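Local coordinates for protein particle-associated glycoside hydrolase (Acinetobacter phage Fri1, PDB 6C72) that is a trimeric phage tailspike that depolymerises the capsular polysaccharide of Acinetobacter baumannii, probably by glycosidic cleavage during entry into the host cell, at residues C262-A267 with C285-L290; R268-A273 with W296-D301; A59-T64 with T78-L83; N25-V30 with S69-T74. One frame throughout, in Å; residues are numbered along the deposited sequence.

Contact 1 of 4, residues C262-A267 with C285-L290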
loop_
_atom_site.group_PDB
_atom_site.type_symbol
_atom_site.label_atom_id
_atom_site.label_comp_id
_atom_site.label_asym_id
_atom_site.label_seq_id
_atom_site.Cartn_x
_atom_site.Cartn_y
_atom_site.Cartn_z
ATOM N N CYS A 262 13.675 15.455 -0.506
ATOM C CA CYS A 262 14.007 16.530 0.418
ATOM C C CYS A 262 14.973 16.021 1.477
ATOM O O CYS A 262 14.942 14.852 1.853
ATOM C CB CYS A 262 12.745 17.101 1.089
ATOM S SG CYS A 262 11.633 17.991 -0.050
ATOM N N ASN A 263 15.832 16.901 1.964
ATOM C CA ASN A 263 16.804 16.543 2.988
ATOM C C ASN A 263 16.647 17.500 4.151
ATOM O O ASN A 263 17.040 18.670 4.061
ATOM C CB ASN A 263 18.228 16.574 2.445
ATOM C CG ASN A 263 18.420 15.603 1.308
ATOM O OD1 ASN A 263 18.362 14.400 1.515
ATOM N ND2 ASN A 263 18.657 16.116 0.104
ATOM N N PHE A 264 16.071 17.010 5.235
ATOM C CA PHE A 264 15.895 17.818 6.436
ATOM C C PHE A 264 17.098 17.548 7.336
ATOM O O PHE A 264 17.186 16.510 7.996
ATOM C CB PHE A 264 14.549 17.501 7.075
ATOM C CG PHE A 264 13.397 17.612 6.100
ATOM C CD1 PHE A 264 12.882 18.848 5.757
ATOM C CD2 PHE A 264 12.866 16.491 5.490
ATOM C CE1 PHE A 264 11.840 18.966 4.854
ATOM C CE2 PHE A 264 11.817 16.606 4.583
ATOM C CZ PHE A 264 11.299 17.846 4.276
ATOM N N LEU A 265 18.054 18.478 7.330
ATOM C CA LEU A 265 19.340 18.229 7.964
ATOM C C LEU A 265 19.371 18.841 9.355
ATOM O O LEU A 265 18.329 18.927 10.014
ATOM C CB LEU A 265 20.481 18.772 7.103
ATOM C CG LEU A 265 20.470 18.333 5.637
ATOM C CD1 LEU A 265 21.637 18.981 4.864
ATOM C CD2 LEU A 265 20.520 16.818 5.500
ATOM N N ASP A 266 20.548 19.297 9.784
ATOM C CA ASP A 266 20.751 19.652 11.178
ATOM C C ASP A 266 19.804 20.765 11.604
ATOM O O ASP A 266 19.579 21.736 10.873
ATOM C CB ASP A 266 22.194 20.091 11.417
ATOM C CG ASP A 266 22.584 21.292 10.565
ATOM O OD1 ASP A 266 22.674 21.140 9.327
ATOM O OD2 ASP A 266 22.766 22.402 11.123
ATOM N N ALA A 267 19.235 20.593 12.792
ATOM C CA ALA A 267 18.424 21.601 13.448
ATOM C C ALA A 267 18.613 21.422 14.946
ATOM O O ALA A 267 18.900 20.317 15.415
ATOM C CB ALA A 267 16.949 21.490 13.051
ATOM N N CYS A 285 13.134 11.000 1.124
ATOM C CA CYS A 285 13.612 12.129 1.904
ATOM C C CYS A 285 14.560 11.614 2.973
ATOM O O CYS A 285 14.521 10.444 3.326
ATOM C CB CYS A 285 12.444 12.885 2.551
ATOM S SG CYS A 285 11.277 13.564 1.346
ATOM N N THR A 286 15.414 12.484 3.499
ATOM C CA THR A 286 16.295 12.093 4.590
ATOM C C THR A 286 16.103 13.028 5.772
ATOM O O THR A 286 15.618 14.152 5.623
ATOM C CB THR A 286 17.783 12.081 4.182
ATOM O OG1 THR A 286 18.282 13.420 4.081
ATOM C CG2 THR A 286 18.001 11.350 2.855
ATOM N N PHE A 287 16.429 12.526 6.959
ATOM C CA PHE A 287 16.388 13.295 8.199
ATOM C C PHE A 287 17.703 13.029 8.921
ATOM O O PHE A 287 17.946 11.901 9.365
ATOM C CB PHE A 287 15.183 12.905 9.065
ATOM C CG PHE A 287 13.853 12.950 8.333
ATOM C CD1 PHE A 287 13.417 11.868 7.576
ATOM C CD2 PHE A 287 13.045 14.081 8.406
ATOM C CE1 PHE A 287 12.209 11.900 6.905
ATOM C CE2 PHE A 287 11.826 14.130 7.746
ATOM C CZ PHE A 287 11.403 13.033 6.990
ATOM N N GLN A 288 18.577 14.032 8.998
ATOM C CA GLN A 288 19.961 13.786 9.404
ATOM C C GLN A 288 20.411 14.814 10.428
ATOM O O GLN A 288 20.328 16.018 10.174
ATOM C CB GLN A 288 20.904 13.801 8.193
ATOM C CG GLN A 288 20.280 13.217 6.942
ATOM C CD GLN A 288 21.295 12.786 5.907
ATOM O OE1 GLN A 288 22.280 12.112 6.231
ATOM N NE2 GLN A 288 21.058 13.155 4.650
ATOM N N GLN A 289 20.888 14.337 11.579
ATOM C CA GLN A 289 21.606 15.147 12.569
ATOM C C GLN A 289 23.081 14.734 12.550
ATOM O O GLN A 289 23.544 13.968 13.390
ATOM C CB GLN A 289 20.989 14.970 13.952
ATOM C CG GLN A 289 19.556 15.486 14.061
ATOM C CD GLN A 289 19.470 16.998 14.327
ATOM O OE1 GLN A 289 20.371 17.757 13.985
ATOM N NE2 GLN A 289 18.369 17.429 14.941
ATOM N N LEU A 290 23.834 15.288 11.605
ATOM C CA LEU A 290 25.230 14.915 11.414
ATOM C C LEU A 290 26.203 16.005 11.858
ATOM O O LEU A 290 27.381 15.962 11.494
ATOM C CB LEU A 290 25.481 14.543 9.953
ATOM C CG LEU A 290 24.667 13.349 9.453
ATOM C CD1 LEU A 290 25.089 12.958 8.041
ATOM C CD2 LEU A 290 24.799 12.157 10.407
#

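Contact 2 of 4, residues R268-A273 with W296-D301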
loop_
_atom_site.group_PDB
_atom_site.type_symbol
_atom_site.label_atom_id
_atom_site.label_comp_id
_atom_site.label_asym_id
_atom_site.label_seq_id
_atom_site.Cartn_x
_atom_site.Cartn_y
_atom_site.Cartn_z
ATOM N N ARG A 268 18.462 22.517 15.695
ATOM C CA ARG A 268 18.791 22.497 17.117
ATOM C C ARG A 268 17.723 21.843 17.978
ATOM O O ARG A 268 17.989 21.579 19.160
ATOM C CB ARG A 268 19.046 23.912 17.633
ATOM C CG ARG A 268 20.090 24.703 16.836
ATOM C CD ARG A 268 21.426 23.977 16.748
ATOM N NE ARG A 268 21.992 23.670 18.060
ATOM C CZ ARG A 268 22.642 24.559 18.805
ATOM N NH1 ARG A 268 22.788 25.803 18.369
ATOM N NH2 ARG A 268 23.145 24.219 19.983
ATOM N N ARG A 269 16.533 21.578 17.432
ATOM C CA ARG A 269 15.540 20.810 18.173
ATOM C C ARG A 269 15.305 19.471 17.478
ATOM O O ARG A 269 15.810 18.451 17.943
ATOM C CB ARG A 269 14.233 21.600 18.342
ATOM C CG ARG A 269 13.296 20.985 19.393
ATOM C CD ARG A 269 12.227 21.955 19.892
ATOM N NE ARG A 269 11.236 22.274 18.863
ATOM C CZ ARG A 269 10.247 23.153 19.013
ATOM N NH1 ARG A 269 10.089 23.817 20.162
ATOM N NH2 ARG A 269 9.409 23.372 18.005
ATOM N N ASN A 270 14.549 19.461 16.379
ATOM C CA ASN A 270 14.354 18.284 15.543
ATOM C C ASN A 270 14.611 18.658 14.094
ATOM O O ASN A 270 14.428 19.812 13.705
ATOM C CB ASN A 270 12.919 17.728 15.667
ATOM C CG ASN A 270 12.448 17.648 17.104
ATOM O OD1 ASN A 270 12.900 16.792 17.862
ATOM N ND2 ASN A 270 11.564 18.551 17.493
ATOM N N THR A 271 15.021 17.687 13.279
ATOM C CA THR A 271 15.139 17.985 11.856
ATOM C C THR A 271 13.786 18.373 11.284
ATOM O O THR A 271 13.707 19.199 10.370
ATOM C CB THR A 271 15.713 16.804 11.071
ATOM O OG1 THR A 271 14.796 15.704 11.105
ATOM C CG2 THR A 271 17.081 16.379 11.600
ATOM N N ALA A 272 12.718 17.765 11.786
ATOM C CA ALA A 272 11.369 18.030 11.312
ATOM C C ALA A 272 10.380 17.573 12.379
ATOM O O ALA A 272 10.668 16.650 13.146
ATOM C CB ALA A 272 11.087 17.313 9.986
ATOM N N ALA A 273 9.206 18.206 12.409
ATOM C CA ALA A 273 8.204 17.849 13.401
ATOM C C ALA A 273 6.820 17.909 12.782
ATOM O O ALA A 273 6.498 18.852 12.052
ATOM C CB ALA A 273 8.267 18.763 14.632
ATOM N N TRP A 296 21.205 19.055 19.857
ATOM C CA TRP A 296 19.811 18.998 19.435
ATOM C C TRP A 296 19.022 18.067 20.365
ATOM O O TRP A 296 19.564 17.481 21.307
ATOM C CB TRP A 296 19.709 18.565 17.966
ATOM C CG TRP A 296 20.592 17.398 17.618
ATOM C CD1 TRP A 296 21.900 17.435 17.219
ATOM C CD2 TRP A 296 20.241 16.009 17.716
ATOM N NE1 TRP A 296 22.369 16.154 17.015
ATOM C CE2 TRP A 296 21.373 15.261 17.317
ATOM C CE3 TRP A 296 19.072 15.330 18.072
ATOM C CZ2 TRP A 296 21.371 13.865 17.272
ATOM C CZ3 TRP A 296 19.071 13.945 18.024
ATOM C CH2 TRP A 296 20.216 13.225 17.636
ATOM N N VAL A 297 17.722 17.933 20.100
ATOM C CA VAL A 297 16.826 17.243 21.030
ATOM C C VAL A 297 16.465 15.853 20.514
ATOM O O VAL A 297 16.797 14.841 21.145
ATOM C CB VAL A 297 15.558 18.079 21.292
ATOM C CG1 VAL A 297 14.696 17.425 22.383
ATOM C CG2 VAL A 297 15.938 19.527 21.651
ATOM N N TYR A 298 15.776 15.786 19.378
ATOM C CA TYR A 298 15.427 14.516 18.758
ATOM C C TYR A 298 15.768 14.557 17.275
ATOM O O TYR A 298 16.143 15.595 16.722
ATOM C CB TYR A 298 13.941 14.180 18.914
ATOM C CG TYR A 298 13.381 14.275 20.316
ATOM C CD1 TYR A 298 13.927 13.534 21.353
ATOM C CD2 TYR A 298 12.257 15.065 20.586
ATOM C CE1 TYR A 298 13.410 13.602 22.631
ATOM C CE2 TYR A 298 11.713 15.128 21.869
ATOM C CZ TYR A 298 12.301 14.391 22.880
ATOM O OH TYR A 298 11.791 14.432 24.150
ATOM N N LEU A 299 15.598 13.413 16.621
ATOM C CA LEU A 299 15.850 13.332 15.191
ATOM C C LEU A 299 14.616 13.730 14.384
ATOM O O LEU A 299 14.653 14.698 13.617
ATOM C CB LEU A 299 16.328 11.918 14.838
ATOM C CG LEU A 299 16.657 11.604 13.383
ATOM C CD1 LEU A 299 17.657 12.599 12.773
ATOM C CD2 LEU A 299 17.212 10.184 13.311
ATOM N N PHE A 300 13.516 13.009 14.564
ATOM C CA PHE A 300 12.274 13.246 13.840
ATOM C C PHE A 300 11.140 13.074 14.837
ATOM O O PHE A 300 11.099 12.072 15.554
ATOM C CB PHE A 300 12.133 12.282 12.658
ATOM C CG PHE A 300 10.815 12.376 11.954
ATOM C CD1 PHE A 300 10.624 13.271 10.923
ATOM C CD2 PHE A 300 9.756 11.570 12.333
ATOM C CE1 PHE A 300 9.407 13.358 10.291
ATOM C CE2 PHE A 300 8.534 11.658 11.701
ATOM C CZ PHE A 300 8.366 12.544 10.680
ATOM N N ASP A 301 10.250 14.058 14.931
ATOM C CA ASP A 301 9.338 14.127 16.072
ATOM C C ASP A 301 7.896 14.264 15.594
ATOM O O ASP A 301 7.501 15.319 15.094
ATOM C CB ASP A 301 9.725 15.296 16.983
ATOM C CG ASP A 301 9.148 15.173 18.388
ATOM O OD1 ASP A 301 8.634 14.093 18.751
ATOM O OD2 ASP A 301 9.221 16.163 19.145
HETATM O O HOH W 1 9.702 19.118 20.133
#

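Contact 3 of 4, residues A59-T64 with T78-L83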
loop_
_atom_site.group_PDB
_atom_site.type_symbol
_atom_site.label_atom_id
_atom_site.label_comp_id
_atom_site.label_asym_id
_atom_site.label_seq_id
_atom_site.Cartn_x
_atom_site.Cartn_y
_atom_site.Cartn_z
ATOM N N ALA A 59 -2.179 54.641 -20.097
ATOM C CA ALA A 59 -2.017 56.090 -20.005
ATOM C C ALA A 59 -2.747 56.685 -18.805
ATOM O O ALA A 59 -2.297 57.694 -18.245
ATOM C CB ALA A 59 -2.505 56.746 -21.297
ATOM N N ASN A 60 -3.847 56.075 -18.377
ATOM C CA ASN A 60 -4.660 56.639 -17.312
ATOM C C ASN A 60 -4.275 56.154 -15.925
ATOM O O ASN A 60 -4.825 56.663 -14.944
ATOM C CB ASN A 60 -6.133 56.324 -17.559
ATOM C CG ASN A 60 -6.551 56.604 -18.982
ATOM O OD1 ASN A 60 -6.281 57.682 -19.525
ATOM N ND2 ASN A 60 -7.206 55.630 -19.605
ATOM N N ASN A 61 -3.351 55.200 -15.814
ATOM C CA ASN A 61 -3.113 54.532 -14.539
ATOM C C ASN A 61 -2.598 55.506 -13.487
ATOM O O ASN A 61 -1.619 56.226 -13.709
ATOM C CB ASN A 61 -2.110 53.400 -14.719
ATOM C CG ASN A 61 -2.028 52.504 -13.508
ATOM O OD1 ASN A 61 -1.407 52.852 -12.506
ATOM N ND2 ASN A 61 -2.619 51.323 -13.607
ATOM N N THR A 62 -3.248 55.493 -12.318
ATOM C CA THR A 62 -2.853 56.291 -11.163
ATOM C C THR A 62 -2.603 55.428 -9.934
ATOM O O THR A 62 -2.551 55.944 -8.816
ATOM C CB THR A 62 -3.902 57.352 -10.847
ATOM O OG1 THR A 62 -5.143 56.713 -10.511
ATOM C CG2 THR A 62 -4.101 58.264 -12.035
ATOM N N ALA A 63 -2.453 54.123 -10.116
ATOM C CA ALA A 63 -2.160 53.260 -8.991
ATOM C C ALA A 63 -0.773 53.574 -8.447
ATOM O O ALA A 63 0.061 54.201 -9.106
ATOM C CB ALA A 63 -2.238 51.788 -9.404
ATOM N N THR A 64 -0.514 53.099 -7.240
ATOM C CA THR A 64 0.777 53.345 -6.629
ATOM C C THR A 64 1.834 52.461 -7.276
ATOM O O THR A 64 1.599 51.277 -7.538
ATOM C CB THR A 64 0.711 53.084 -5.126
ATOM O OG1 THR A 64 -0.318 53.904 -4.557
ATOM C CG2 THR A 64 2.052 53.403 -4.466
ATOM N N THR A 78 0.081 61.097 -14.866
ATOM C CA THR A 78 -0.539 59.776 -14.908
ATOM C C THR A 78 0.171 58.908 -15.936
ATOM O O THR A 78 0.853 59.404 -16.839
ATOM C CB THR A 78 -2.037 59.802 -15.257
ATOM O OG1 THR A 78 -2.210 60.231 -16.612
ATOM C CG2 THR A 78 -2.805 60.727 -14.319
ATOM N N GLY A 79 -0.056 57.600 -15.828
ATOM C CA GLY A 79 0.550 56.668 -16.756
ATOM C C GLY A 79 1.419 55.635 -16.072
ATOM O O GLY A 79 2.152 55.954 -15.132
ATOM N N ALA A 80 1.313 54.379 -16.504
ATOM C CA ALA A 80 2.140 53.332 -15.932
ATOM C C ALA A 80 2.382 52.244 -16.960
ATOM O O ALA A 80 1.567 52.011 -17.857
ATOM C CB ALA A 80 1.511 52.719 -14.675
ATOM N N TRP A 81 3.531 51.600 -16.833
ATOM C CA TRP A 81 3.800 50.372 -17.557
ATOM C C TRP A 81 3.393 49.206 -16.674
ATOM O O TRP A 81 3.852 49.094 -15.530
ATOM C CB TRP A 81 5.274 50.269 -17.937
ATOM C CG TRP A 81 5.713 51.347 -18.870
ATOM C CD1 TRP A 81 6.310 52.525 -18.536
ATOM C CD2 TRP A 81 5.572 51.354 -20.298
ATOM N NE1 TRP A 81 6.560 53.262 -19.669
ATOM C CE2 TRP A 81 6.113 52.567 -20.763
ATOM C CE3 TRP A 81 5.039 50.452 -21.228
ATOM C CZ2 TRP A 81 6.143 52.901 -22.119
ATOM C CZ3 TRP A 81 5.068 50.788 -22.578
ATOM C CH2 TRP A 81 5.619 51.996 -23.007
ATOM N N LEU A 82 2.534 48.347 -17.206
ATOM C CA LEU A 82 1.951 47.252 -16.447
ATOM C C LEU A 82 2.650 45.944 -16.795
ATOM O O LEU A 82 2.740 45.563 -17.971
ATOM C CB LEU A 82 0.452 47.142 -16.710
ATOM C CG LEU A 82 -0.343 48.405 -16.388
ATOM C CD1 LEU A 82 -1.827 48.131 -16.498
ATOM C CD2 LEU A 82 0.029 48.956 -15.009
ATOM N N LEU A 83 3.139 45.267 -15.761
ATOM C CA LEU A 83 3.866 44.020 -15.924
ATOM C C LEU A 83 2.986 42.951 -16.563
ATOM O O LEU A 83 1.818 42.788 -16.197
ATOM C CB LEU A 83 4.335 43.543 -14.550
ATOM C CG LEU A 83 5.163 42.264 -14.538
ATOM C CD1 LEU A 83 6.511 42.564 -15.200
ATOM C CD2 LEU A 83 5.308 41.704 -13.129
#

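Contact 4 of 4, residues N25-V30 with S69-T74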
loop_
_atom_site.group_PDB
_atom_site.type_symbol
_atom_site.label_atom_id
_atom_site.label_comp_id
_atom_site.label_asym_id
_atom_site.label_seq_id
_atom_site.Cartn_x
_atom_site.Cartn_y
_atom_site.Cartn_z
ATOM N N ASN A 25 14.339 52.003 -14.054
ATOM C CA ASN A 25 14.515 53.448 -13.932
ATOM C C ASN A 25 14.414 54.127 -15.288
ATOM O O ASN A 25 13.863 55.228 -15.401
ATOM C CB ASN A 25 15.847 53.780 -13.255
ATOM C CG ASN A 25 15.812 53.529 -11.753
ATOM O OD1 ASN A 25 14.734 53.404 -11.160
ATOM N ND2 ASN A 25 16.985 53.454 -11.130
ATOM N N ALA A 26 14.952 53.493 -16.333
ATOM C CA ALA A 26 14.826 54.067 -17.672
ATOM C C ALA A 26 13.375 54.047 -18.143
ATOM O O ALA A 26 12.909 54.997 -18.783
ATOM C CB ALA A 26 15.729 53.318 -18.655
ATOM N N LEU A 27 12.643 52.980 -17.804
ATOM C CA LEU A 27 11.234 52.878 -18.176
ATOM C C LEU A 27 10.402 53.992 -17.539
ATOM O O LEU A 27 9.468 54.509 -18.161
ATOM C CB LEU A 27 10.700 51.499 -17.773
ATOM C CG LEU A 27 9.334 51.015 -18.270
ATOM C CD1 LEU A 27 9.278 50.931 -19.790
ATOM C CD2 LEU A 27 9.005 49.662 -17.645
ATOM N N ARG A 28 10.741 54.394 -16.310
ATOM C CA ARG A 28 10.008 55.458 -15.639
ATOM C C ARG A 28 10.164 56.814 -16.324
ATOM O O ARG A 28 9.422 57.749 -15.991
ATOM C CB ARG A 28 10.452 55.576 -14.178
ATOM C CG ARG A 28 10.107 54.393 -13.315
ATOM C CD ARG A 28 10.251 54.714 -11.831
ATOM N NE ARG A 28 9.647 53.661 -11.016
ATOM C CZ ARG A 28 10.320 52.681 -10.409
ATOM N NH1 ARG A 28 11.643 52.622 -10.498
ATOM N NH2 ARG A 28 9.660 51.762 -9.702
ATOM N N LYS A 29 11.091 56.940 -17.271
ATOM C CA LYS A 29 11.334 58.193 -17.969
ATOM C C LYS A 29 10.812 58.159 -19.398
ATOM O O LYS A 29 11.039 59.105 -20.156
ATOM C CB LYS A 29 12.826 58.524 -17.951
ATOM C CG LYS A 29 13.434 58.667 -16.555
ATOM C CD LYS A 29 14.972 58.675 -16.626
ATOM C CE LYS A 29 15.629 59.006 -15.283
ATOM N NZ LYS A 29 16.048 60.446 -15.189
ATOM N N VAL A 30 10.101 57.103 -19.777
ATOM C CA VAL A 30 9.617 56.916 -21.139
ATOM C C VAL A 30 8.110 56.727 -21.065
ATOM O O VAL A 30 7.622 55.887 -20.303
ATOM C CB VAL A 30 10.290 55.712 -21.828
ATOM C CG1 VAL A 30 9.913 55.662 -23.303
ATOM C CG2 VAL A 30 11.789 55.762 -21.650
ATOM N N SER A 69 4.238 45.263 -10.465
ATOM C CA SER A 69 3.137 45.225 -11.418
ATOM C C SER A 69 2.826 46.587 -12.029
ATOM O O SER A 69 2.342 46.650 -13.168
ATOM C CB SER A 69 1.876 44.679 -10.741
ATOM O OG SER A 69 1.402 45.577 -9.759
ATOM N N VAL A 70 3.094 47.673 -11.305
ATOM C CA VAL A 70 2.791 49.024 -11.756
ATOM C C VAL A 70 4.084 49.829 -11.734
ATOM O O VAL A 70 4.647 50.075 -10.660
ATOM C CB VAL A 70 1.720 49.690 -10.876
ATOM C CG1 VAL A 70 1.505 51.137 -11.289
ATOM C CG2 VAL A 70 0.419 48.924 -10.969
ATOM N N ILE A 71 4.540 50.256 -12.910
ATOM C CA ILE A 71 5.723 51.099 -13.044
ATOM C C ILE A 71 5.234 52.480 -13.482
ATOM O O ILE A 71 4.914 52.703 -14.656
ATOM C CB ILE A 71 6.742 50.510 -14.029
ATOM C CG1 ILE A 71 7.128 49.083 -13.616
ATOM C CG2 ILE A 71 7.986 51.385 -14.115
ATOM C CD1 ILE A 71 7.652 48.965 -12.182
ATOM N N ARG A 72 5.151 53.412 -12.536
ATOM C CA ARG A 72 4.623 54.733 -12.839
ATOM C C ARG A 72 5.704 55.611 -13.460
ATOM O O ARG A 72 6.855 55.621 -13.009
ATOM C CB ARG A 72 4.076 55.387 -11.567
ATOM C CG ARG A 72 2.822 54.714 -11.000
ATOM C CD ARG A 72 1.596 55.044 -11.838
ATOM N NE ARG A 72 1.453 56.488 -12.011
ATOM C CZ ARG A 72 0.914 57.301 -11.107
ATOM N NH1 ARG A 72 0.467 56.828 -9.955
ATOM N NH2 ARG A 72 0.822 58.598 -11.352
ATOM N N VAL A 73 5.323 56.354 -14.494
ATOM C CA VAL A 73 6.228 57.289 -15.157
ATOM C C VAL A 73 6.387 58.522 -14.277
ATOM O O VAL A 73 5.402 59.175 -13.923
ATOM C CB VAL A 73 5.722 57.649 -16.560
ATOM C CG1 VAL A 73 6.478 58.826 -17.106
ATOM C CG2 VAL A 73 5.912 56.469 -17.481
ATOM N N THR A 74 7.632 58.811 -13.889
ATOM C CA THR A 74 7.922 59.894 -12.957
ATOM C C THR A 74 7.749 61.276 -13.583
ATOM O O THR A 74 7.468 62.242 -12.866
ATOM C CB THR A 74 9.347 59.745 -12.431
ATOM O OG1 THR A 74 10.259 59.718 -13.538
ATOM C CG2 THR A 74 9.495 58.449 -11.648
#

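Contact 1 of 4, residues C262-A267 with C285-L290
Asn263 and Phe264 pair in parallel register with Thr286 and Phe287, neighbouring rungs of the right-handed parallel beta-helix expected of a tailspike. Three backbone bonds join the strands: Thr286 N to Cys262 O, Phe264 N to Thr286 O and Gln288 N to Phe264 O (3.0 Å). On the Asn263 face, the Thr286 hydroxyl donates to Asn263 OD1, OG1 to OD1 2.7 Å, in the amide plane and on a lone pair. The same OG1 accepts from Gln288 NE2, so two bonds fix its rotation. On the Phe264 face, inside the helix, the two phenyl rings lie side by side and point the same way, planes 21° apart but slid so that they barely overlap; Phe264 CD2 meets Phe287 CE2 at 3.4 Å. At the end of strand 286-289, Gln289, bent at chi2 (-83°), turns its amide to the backbone of Ala267: Gln289 NE2 donates to Ala267 O at 3.0 Å, and Ala267 N reaches Gln289 OE1 at 3.3 Å from above the amide plane. In the second shell, Phe300 and Phe282 meet the Phe287 ring edge-to-face, and Ser237 OG bonds to Asp266 OD1. The amide that receives Thr286 is steadied in turn by the bond from Asn263 ND2 to Asp235 OD1.

Contact 2 of 4, residues R268-A273 with W296-D301
Arg268 to Ala273 runs beside Trp296 to Asp301 in matching register, CA atoms 4.3 Å apart at Arg268 and Trp296 and 4.7 Å at Ala273 and Asp301, where the pairing is parallel. Arg269 O accepts from both Val297 N and Tyr298 N, the former on a lone pair in the carbonyl plane. Leu299 O is likewise gripped twice by Thr271: the backbone N and the hydroxyl OG1 (2.7 Å) approach from opposite faces of its carbonyl plane. Thr271 OG1 stands between its backbone N and carbonyl carbon (chi1 66°), which brings the hydroxyl to the same acceptor as the amide. Further on, Asp301 N donates to Ala272 O. These are successive turns of the beta-helix, where a loop straightens into strands 272-275 and 300-302. Asn270 lies alongside Tyr298, amide and ring planes 12° apart, with OD1 at the ring edge, 3.3 Å from CD2. Its CG also packs on Asp301 CB at 3.6 Å, the amide turned 57° from the carboxylate. A water accepts from Asn270 ND2 and donates to Asp301 OD2, while Glu242 takes a stronger bond from ND2 and a salt bridge from Arg269 NE. Val297 CG1 sits over the centre of the Tyr298 ring, 3.7 Å above its plane, and Val297 CG2 touches Arg269 CG at 3.8 Å, the two side chains pointing the same way.

Contact 3 of 4, residues A59-T64 with T78-L83
Ala59 opens the segment by offering its carbonyl to Thr78: the hydroxyl OG1 donates to Ala59 O at 3.0 Å, nearly along the C=O axis. After Asn60, Asn61 carries most of the contact. Its carbonyl O accepts from Gly79 N at 3.0 Å in a straight bond, 168° at the hydrogen, from a glycine whose backbone has a positive phi. Asn61 CG is anti to the backbone N (chi1 -169°), and the amide rests on Ala80 CB, with Asn61 OD1 at 3.6 Å from that methyl; Asn61 ND2 meets Leu82 CD2 at 3.8 Å as the two side chains cross. Asn61 OD1 also accepts from Ala63 N, 2.9 Å away and well above the amide plane, closing an Asx turn that fixes the Asn61 side chain over the start of the strand. Thr62 then runs side by side with Thr78 near the protein surface, methyl against methyl, Thr62 CG2 to Thr78 CG2 3.6 Å. The loop folds across the entrance of strand 80-83, residues 59-62 crossing 78-82 roughly at a right angle. That strand lies between 54-58, which leads into the loop, and 70-72, whose Val70 and Arg72 also touch Asn61, in the mixed five-stranded sheet of the small N-terminal domain.

Contact 4 of 4, residues N25-V30 with S69-T74
Arg28 and Thr74 join the short helical segment around residues 24-27 to the end of edge strand 70-72 in the N-terminal domain, with a type I turn running from Leu27 to Val30. Among the hydrogen bonds, Thr74 N donates to Arg28 O at 3.0 Å, in the carbonyl plane. Val73 CA lies 3.3 Å from Arg28 O in a CA-H...O contact. Within the turn, Val30 N bonds to Leu27 O. Of the charged interactions, Arg28 NH2 forms a salt bridge with Asp65, which also accepts from Arg72 N; Asn25 OD1 lies in the guanidinium plane, at its edge, in a weak bond from NH1. Methyls of Ile71 and Thr74 and the carbonyl of Arg72 line the stem of Arg28. The Arg28 chain is extended from CG to NE (chi2 -166°, chi3 168°) and crosses Ile71 at about a right angle, Arg28 CG to Ile71 CG2 3.8 Å, with the same methyl over one face of the guanidinium. Arg28 CD touches Thr74 CG2 at 3.8 Å. Leu27 CD2 reaches Ile71 CG2 at 4.1 Å, these side chains also crossing at about a right angle; Tyr55 of strand 54-58 packs on both. Val73 straddles two carbonyls of the turn, CG1 lying 3.3 Å from Arg28 O and CG2 3.4 Å from Val30 O.

From the N terminus, contact 4 opens first at the helix end of residues 25-30, and contact 3 opens at 59-64 before contact 4 closes at 69-74; contact 3 closes at 78-83, so the two cross. They meet where strands 70-72 and 80-83 lie side by side, Trp81 N bonding to Ile71 O, and tie helix and loops to the small N-terminal sheet. Contacts 1 and 2 follow in series, in the beta-helix; the centres of contacts 1 and 3 are about 47 Å apart. They also cross, 262-267 and 268-273 both preceding 285-290 and 296-301, so each closes one coil onto the next. Gln289 CB against Trp296 CE2 joins contacts 1 and 2.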